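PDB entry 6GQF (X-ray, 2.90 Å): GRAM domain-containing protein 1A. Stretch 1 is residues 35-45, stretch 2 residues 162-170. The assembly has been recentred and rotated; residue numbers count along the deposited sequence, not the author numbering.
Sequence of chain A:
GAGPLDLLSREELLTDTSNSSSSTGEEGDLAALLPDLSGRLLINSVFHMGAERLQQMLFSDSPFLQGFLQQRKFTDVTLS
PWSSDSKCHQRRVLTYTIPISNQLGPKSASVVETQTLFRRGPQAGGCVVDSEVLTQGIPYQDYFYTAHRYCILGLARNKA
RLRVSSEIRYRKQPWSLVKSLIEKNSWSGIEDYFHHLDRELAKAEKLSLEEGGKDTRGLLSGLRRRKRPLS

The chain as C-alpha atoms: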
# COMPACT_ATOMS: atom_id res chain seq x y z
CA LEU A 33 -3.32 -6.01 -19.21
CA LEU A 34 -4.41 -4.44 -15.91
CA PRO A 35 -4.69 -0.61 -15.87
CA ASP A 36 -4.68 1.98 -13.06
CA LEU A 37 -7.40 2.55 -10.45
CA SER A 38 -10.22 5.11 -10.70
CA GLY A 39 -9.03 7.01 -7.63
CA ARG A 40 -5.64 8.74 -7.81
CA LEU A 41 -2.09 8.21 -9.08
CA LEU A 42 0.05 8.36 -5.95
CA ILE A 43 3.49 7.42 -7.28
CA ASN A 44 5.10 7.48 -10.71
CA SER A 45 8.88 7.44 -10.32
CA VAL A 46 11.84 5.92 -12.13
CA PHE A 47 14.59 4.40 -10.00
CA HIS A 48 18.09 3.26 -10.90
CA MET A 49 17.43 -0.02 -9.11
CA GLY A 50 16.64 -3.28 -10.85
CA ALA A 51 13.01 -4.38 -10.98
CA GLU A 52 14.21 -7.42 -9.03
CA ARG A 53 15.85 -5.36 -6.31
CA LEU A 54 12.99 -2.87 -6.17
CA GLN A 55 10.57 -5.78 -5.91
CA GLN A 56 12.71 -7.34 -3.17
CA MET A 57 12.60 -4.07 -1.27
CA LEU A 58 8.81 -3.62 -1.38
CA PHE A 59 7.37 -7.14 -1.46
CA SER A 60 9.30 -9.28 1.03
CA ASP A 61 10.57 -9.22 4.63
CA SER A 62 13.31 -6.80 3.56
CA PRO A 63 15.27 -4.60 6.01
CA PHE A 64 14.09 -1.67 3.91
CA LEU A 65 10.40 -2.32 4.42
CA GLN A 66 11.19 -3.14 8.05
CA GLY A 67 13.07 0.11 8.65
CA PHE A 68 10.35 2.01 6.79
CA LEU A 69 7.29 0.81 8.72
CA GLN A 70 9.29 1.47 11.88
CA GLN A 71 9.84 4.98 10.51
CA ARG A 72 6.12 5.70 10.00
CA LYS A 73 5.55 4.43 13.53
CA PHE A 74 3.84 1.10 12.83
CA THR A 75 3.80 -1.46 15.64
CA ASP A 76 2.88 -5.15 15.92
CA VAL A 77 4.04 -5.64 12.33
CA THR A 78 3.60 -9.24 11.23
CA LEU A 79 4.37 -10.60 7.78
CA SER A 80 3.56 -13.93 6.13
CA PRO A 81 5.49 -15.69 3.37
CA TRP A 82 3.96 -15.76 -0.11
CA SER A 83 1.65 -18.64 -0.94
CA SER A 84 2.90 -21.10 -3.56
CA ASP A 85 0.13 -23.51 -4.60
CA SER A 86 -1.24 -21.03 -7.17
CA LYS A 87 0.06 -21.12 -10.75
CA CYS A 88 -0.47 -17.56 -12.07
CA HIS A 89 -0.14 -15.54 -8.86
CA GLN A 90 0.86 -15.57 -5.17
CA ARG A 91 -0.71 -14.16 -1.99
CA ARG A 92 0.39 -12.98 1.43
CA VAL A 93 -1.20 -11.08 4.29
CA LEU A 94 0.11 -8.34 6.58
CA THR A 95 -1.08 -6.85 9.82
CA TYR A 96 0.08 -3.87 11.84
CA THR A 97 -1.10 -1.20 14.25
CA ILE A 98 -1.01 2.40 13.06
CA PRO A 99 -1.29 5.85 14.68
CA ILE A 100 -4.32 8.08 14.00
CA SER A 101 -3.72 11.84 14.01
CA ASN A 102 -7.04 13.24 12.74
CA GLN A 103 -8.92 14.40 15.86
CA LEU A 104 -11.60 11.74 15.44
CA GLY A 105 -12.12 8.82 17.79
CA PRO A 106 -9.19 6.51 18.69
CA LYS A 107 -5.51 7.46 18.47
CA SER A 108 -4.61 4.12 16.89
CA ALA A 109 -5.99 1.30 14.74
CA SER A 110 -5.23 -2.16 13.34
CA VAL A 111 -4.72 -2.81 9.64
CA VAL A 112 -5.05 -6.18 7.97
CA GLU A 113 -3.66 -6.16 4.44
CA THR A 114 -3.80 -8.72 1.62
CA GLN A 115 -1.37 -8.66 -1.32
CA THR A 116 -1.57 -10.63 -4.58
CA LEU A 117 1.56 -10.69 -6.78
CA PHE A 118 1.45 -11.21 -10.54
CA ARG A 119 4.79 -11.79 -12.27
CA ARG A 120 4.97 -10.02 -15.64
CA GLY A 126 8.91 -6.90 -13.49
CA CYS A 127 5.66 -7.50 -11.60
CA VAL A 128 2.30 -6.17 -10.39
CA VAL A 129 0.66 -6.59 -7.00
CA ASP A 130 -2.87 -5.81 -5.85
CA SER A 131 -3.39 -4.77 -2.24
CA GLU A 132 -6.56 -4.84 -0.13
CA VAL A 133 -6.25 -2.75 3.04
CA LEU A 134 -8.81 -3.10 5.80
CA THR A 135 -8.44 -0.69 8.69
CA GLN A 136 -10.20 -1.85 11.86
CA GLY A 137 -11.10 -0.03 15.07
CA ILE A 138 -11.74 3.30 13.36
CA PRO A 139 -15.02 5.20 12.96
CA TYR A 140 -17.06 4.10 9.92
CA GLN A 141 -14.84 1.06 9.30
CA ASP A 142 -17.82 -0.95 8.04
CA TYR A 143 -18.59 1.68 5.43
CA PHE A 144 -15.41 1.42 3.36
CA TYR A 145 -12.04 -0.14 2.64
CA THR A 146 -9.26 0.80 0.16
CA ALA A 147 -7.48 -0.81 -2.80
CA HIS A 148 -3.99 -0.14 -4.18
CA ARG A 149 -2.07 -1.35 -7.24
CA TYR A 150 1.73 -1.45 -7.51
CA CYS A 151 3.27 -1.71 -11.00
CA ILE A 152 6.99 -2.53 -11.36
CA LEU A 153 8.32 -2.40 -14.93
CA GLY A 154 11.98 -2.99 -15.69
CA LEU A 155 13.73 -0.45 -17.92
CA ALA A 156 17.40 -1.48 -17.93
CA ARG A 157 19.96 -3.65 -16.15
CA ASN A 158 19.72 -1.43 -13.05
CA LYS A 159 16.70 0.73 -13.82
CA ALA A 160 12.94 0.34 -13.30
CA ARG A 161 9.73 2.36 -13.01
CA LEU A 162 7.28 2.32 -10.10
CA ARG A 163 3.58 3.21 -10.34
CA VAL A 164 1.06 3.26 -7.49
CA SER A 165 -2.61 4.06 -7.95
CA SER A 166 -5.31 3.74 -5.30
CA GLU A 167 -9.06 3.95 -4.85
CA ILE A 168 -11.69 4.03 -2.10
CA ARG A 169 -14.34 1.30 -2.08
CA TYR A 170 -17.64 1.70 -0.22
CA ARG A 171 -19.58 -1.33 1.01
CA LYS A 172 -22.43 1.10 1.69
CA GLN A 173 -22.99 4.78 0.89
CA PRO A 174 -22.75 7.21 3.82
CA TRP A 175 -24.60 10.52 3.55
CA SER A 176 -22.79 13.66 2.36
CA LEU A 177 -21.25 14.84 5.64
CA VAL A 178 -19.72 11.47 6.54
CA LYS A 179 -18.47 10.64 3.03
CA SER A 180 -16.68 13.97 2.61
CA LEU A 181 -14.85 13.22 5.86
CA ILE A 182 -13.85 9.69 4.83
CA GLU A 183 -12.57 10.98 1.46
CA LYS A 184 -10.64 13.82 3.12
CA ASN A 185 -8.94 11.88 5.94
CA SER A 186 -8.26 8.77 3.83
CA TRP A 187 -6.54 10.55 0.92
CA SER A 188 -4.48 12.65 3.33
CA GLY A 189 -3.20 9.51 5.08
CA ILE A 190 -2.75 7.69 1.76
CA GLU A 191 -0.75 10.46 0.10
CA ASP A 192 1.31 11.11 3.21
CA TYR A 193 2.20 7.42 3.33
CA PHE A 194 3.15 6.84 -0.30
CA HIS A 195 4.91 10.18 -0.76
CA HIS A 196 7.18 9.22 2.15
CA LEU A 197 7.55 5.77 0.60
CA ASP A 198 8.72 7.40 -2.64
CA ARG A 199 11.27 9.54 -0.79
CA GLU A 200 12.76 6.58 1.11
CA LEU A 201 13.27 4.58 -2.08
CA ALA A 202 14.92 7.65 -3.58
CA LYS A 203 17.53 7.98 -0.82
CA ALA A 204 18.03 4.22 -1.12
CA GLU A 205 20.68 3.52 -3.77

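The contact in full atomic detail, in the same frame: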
# COMPACT_ATOMS: atom_id res chain seq x y z
N PRO A 35 -5.00 -2.04 -15.88
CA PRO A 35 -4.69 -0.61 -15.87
C PRO A 35 -4.61 -0.03 -14.46
O PRO A 35 -4.49 -0.78 -13.48
CB PRO A 35 -5.87 -0.01 -16.65
CG PRO A 35 -7.02 -0.97 -16.40
CD PRO A 35 -6.46 -2.25 -15.83
N ASP A 36 -4.69 1.30 -14.35
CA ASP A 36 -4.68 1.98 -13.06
C ASP A 36 -6.05 1.90 -12.38
O ASP A 36 -6.98 1.29 -12.91
CB ASP A 36 -4.27 3.44 -13.24
CG ASP A 36 -2.80 3.59 -13.56
OD1 ASP A 36 -2.19 2.61 -14.03
OD2 ASP A 36 -2.26 4.70 -13.36
N LEU A 37 -6.16 2.53 -11.22
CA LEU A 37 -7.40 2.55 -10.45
C LEU A 37 -8.09 3.91 -10.59
O LEU A 37 -7.43 4.94 -10.76
CB LEU A 37 -7.14 2.24 -8.98
CG LEU A 37 -6.61 0.83 -8.67
CD1 LEU A 37 -6.13 0.75 -7.23
CD2 LEU A 37 -7.67 -0.22 -8.93
N SER A 38 -9.41 3.90 -10.51
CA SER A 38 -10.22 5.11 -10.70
C SER A 38 -10.28 5.94 -9.43
O SER A 38 -11.36 6.33 -8.99
CB SER A 38 -11.63 4.73 -11.14
OG SER A 38 -12.26 3.91 -10.16
N GLY A 39 -9.12 6.20 -8.84
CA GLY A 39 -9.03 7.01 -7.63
C GLY A 39 -8.00 8.12 -7.80
O GLY A 39 -8.37 9.25 -8.11
N ARG A 40 -6.73 7.79 -7.59
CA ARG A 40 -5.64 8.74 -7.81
C ARG A 40 -4.34 8.01 -8.14
O ARG A 40 -4.18 6.83 -7.80
CB ARG A 40 -5.43 9.63 -6.59
CG ARG A 40 -6.59 10.54 -6.26
CD ARG A 40 -6.28 11.47 -5.10
NE ARG A 40 -7.47 12.23 -4.71
CZ ARG A 40 -7.51 13.09 -3.70
NH1 ARG A 40 -6.43 13.31 -2.96
NH2 ARG A 40 -8.64 13.73 -3.42
N LEU A 41 -3.43 8.72 -8.80
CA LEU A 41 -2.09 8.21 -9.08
C LEU A 41 -1.13 8.76 -8.04
O LEU A 41 -0.77 9.93 -8.08
CB LEU A 41 -1.64 8.61 -10.49
CG LEU A 41 -0.23 8.18 -10.92
CD1 LEU A 41 -0.13 6.67 -11.04
CD2 LEU A 41 0.15 8.85 -12.23
N LEU A 42 -0.72 7.91 -7.11
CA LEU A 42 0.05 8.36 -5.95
C LEU A 42 1.54 8.47 -6.27
O LEU A 42 2.19 9.46 -5.92
CB LEU A 42 -0.16 7.41 -4.76
CG LEU A 42 -1.52 7.42 -4.05
CD1 LEU A 42 -1.84 8.80 -3.50
CD2 LEU A 42 -2.64 6.95 -4.95
N ILE A 43 2.07 7.46 -6.95
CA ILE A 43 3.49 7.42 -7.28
C ILE A 43 3.69 7.10 -8.75
O ILE A 43 2.97 6.30 -9.33
CB ILE A 43 4.23 6.36 -6.43
CG1 ILE A 43 4.14 6.72 -4.95
CG2 ILE A 43 5.69 6.25 -6.86
CD1 ILE A 43 4.63 5.62 -4.02
N ASN A 44 4.69 7.75 -9.34
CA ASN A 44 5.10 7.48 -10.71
C ASN A 44 6.55 7.92 -10.88
O ASN A 44 6.84 8.96 -11.47
CB ASN A 44 4.19 8.20 -11.71
CG ASN A 44 4.46 7.80 -13.14
OD1 ASN A 44 5.00 6.73 -13.41
ND2 ASN A 44 4.09 8.67 -14.07
N SER A 45 7.46 7.11 -10.34
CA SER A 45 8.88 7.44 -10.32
C SER A 45 9.71 6.41 -11.06
O SER A 45 9.31 5.26 -11.21
CB SER A 45 9.35 7.56 -8.87
OG SER A 45 8.56 8.49 -8.16
N LEU A 162 8.24 2.69 -11.13
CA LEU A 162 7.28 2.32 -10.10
C LEU A 162 6.02 3.18 -10.23
O LEU A 162 6.10 4.41 -10.23
CB LEU A 162 7.90 2.47 -8.71
CG LEU A 162 7.01 2.17 -7.50
CD1 LEU A 162 6.50 0.75 -7.51
CD2 LEU A 162 7.77 2.42 -6.21
N ARG A 163 4.87 2.52 -10.35
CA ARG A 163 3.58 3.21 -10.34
C ARG A 163 2.71 2.70 -9.19
O ARG A 163 2.66 1.50 -8.92
CB ARG A 163 2.84 3.01 -11.67
CG ARG A 163 3.42 3.80 -12.82
CD ARG A 163 2.76 3.42 -14.14
NE ARG A 163 1.37 3.89 -14.24
CZ ARG A 163 1.01 5.11 -14.64
NH1 ARG A 163 1.93 6.01 -14.98
NH2 ARG A 163 -0.27 5.43 -14.71
N VAL A 164 2.03 3.62 -8.52
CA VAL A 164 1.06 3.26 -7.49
C VAL A 164 -0.20 4.10 -7.62
O VAL A 164 -0.16 5.32 -7.46
CB VAL A 164 1.63 3.43 -6.07
CG1 VAL A 164 0.62 2.95 -5.03
CG2 VAL A 164 2.95 2.67 -5.93
N SER A 165 -1.30 3.43 -7.92
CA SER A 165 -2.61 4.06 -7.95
C SER A 165 -3.45 3.45 -6.85
O SER A 165 -3.20 2.32 -6.42
CB SER A 165 -3.28 3.88 -9.31
OG SER A 165 -3.37 2.51 -9.63
N SER A 166 -4.45 4.19 -6.39
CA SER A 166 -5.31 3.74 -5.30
C SER A 166 -6.76 4.10 -5.59
O SER A 166 -7.05 4.82 -6.54
CB SER A 166 -4.86 4.36 -3.98
OG SER A 166 -3.47 4.10 -3.79
N GLU A 167 -7.66 3.57 -4.77
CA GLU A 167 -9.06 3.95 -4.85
C GLU A 167 -9.78 3.57 -3.56
O GLU A 167 -9.36 2.66 -2.85
CB GLU A 167 -9.74 3.30 -6.07
CG GLU A 167 -10.03 1.82 -5.94
CD GLU A 167 -10.66 1.24 -7.20
OE1 GLU A 167 -10.82 1.99 -8.19
OE2 GLU A 167 -11.00 0.03 -7.21
N ILE A 168 -10.85 4.30 -3.27
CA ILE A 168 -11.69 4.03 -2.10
C ILE A 168 -12.91 3.24 -2.53
O ILE A 168 -13.56 3.58 -3.53
CB ILE A 168 -12.12 5.35 -1.41
CG1 ILE A 168 -10.90 6.08 -0.86
CG2 ILE A 168 -13.10 5.07 -0.28
CD1 ILE A 168 -11.15 7.53 -0.59
N ARG A 169 -13.22 2.20 -1.77
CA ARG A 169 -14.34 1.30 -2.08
C ARG A 169 -15.34 1.25 -0.93
O ARG A 169 -15.00 0.87 0.19
CB ARG A 169 -13.82 -0.11 -2.38
CG ARG A 169 -13.03 -0.21 -3.67
CD ARG A 169 -12.62 -1.64 -3.96
NE ARG A 169 -11.86 -1.72 -5.20
CZ ARG A 169 -11.12 -2.76 -5.56
NH1 ARG A 169 -11.01 -3.82 -4.76
NH2 ARG A 169 -10.47 -2.74 -6.72
N TYR A 170 -16.58 1.64 -1.22
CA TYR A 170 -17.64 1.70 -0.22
C TYR A 170 -18.56 0.48 -0.25
O TYR A 170 -19.20 0.20 -1.26
CB TYR A 170 -18.46 2.97 -0.45
CG TYR A 170 -17.68 4.24 -0.22
CD1 TYR A 170 -17.58 4.80 1.04
CD2 TYR A 170 -17.02 4.87 -1.27
CE1 TYR A 170 -16.85 5.96 1.26
CE2 TYR A 170 -16.29 6.03 -1.07
CZ TYR A 170 -16.21 6.57 0.20
OH TYR A 170 -15.49 7.72 0.41

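Residues 40-45 and 162-170 are neighbouring antiparallel strands, their axes 175° apart in direction and 4.5 Å apart at closest approach. Paired backbone bonds mark the register. Ser45 N donates to Leu162 O (3.0 Å) and Leu162 N to Ser45 O (2.8 Å); Val164 N reaches Ile43 O at 3.0 Å; Arg40 N binds Ser166 O (3.2 Å) while Ser166 N binds Arg40 O (3.0 Å). Between Leu41 and Ile43 the register slips by one residue, a beta bulge. There Val164 O accepts two amides, Leu42 N at 2.7 Å and Ile43 N at 3.1 Å, so the extra residue is absorbed without leaving its NH unpaired.

Glycine suits position 39, where the backbones nearly touch: Gly39 CA lies 3.1 Å from Ser166 O in a CA-H...O contact, and a beta carbon would clash with that oxygen and with Glu167 CA.

On the face carrying Ile43, Val164 and Leu162, branched aliphatic side chains exclude water and pack together, Ile43 CD1 lying 3.9 Å from Val164 CG2 and Ile43 CG2 4.3 Å from Leu162 CG. The bulge residue Leu42 points toward the other strand, its CD2 3.2 Å from Ser166 OG.

The face with Leu41 and Arg163 is more polar. Arg163 is long enough to reach the loop before the first strand, where its NH2 forms a salt bridge with Asp36 OD2 at 2.5 Å; Leu41 CD1 covers one face of the guanidinium, leaving the edge for the carboxylate. Ser165, small enough for its buried site, uses OG to accept a hydrogen bond from Leu37 N (3.2 Å). Farther along, Glu167 OE1 accepts from Ser38 OG at 3.1 Å and, weakly, from Ser38 N at 3.3 Å. Glu167 OE2 forms a salt bridge with Arg169 NE (2.8 Å), so the carboxylate links the loop to its own strand.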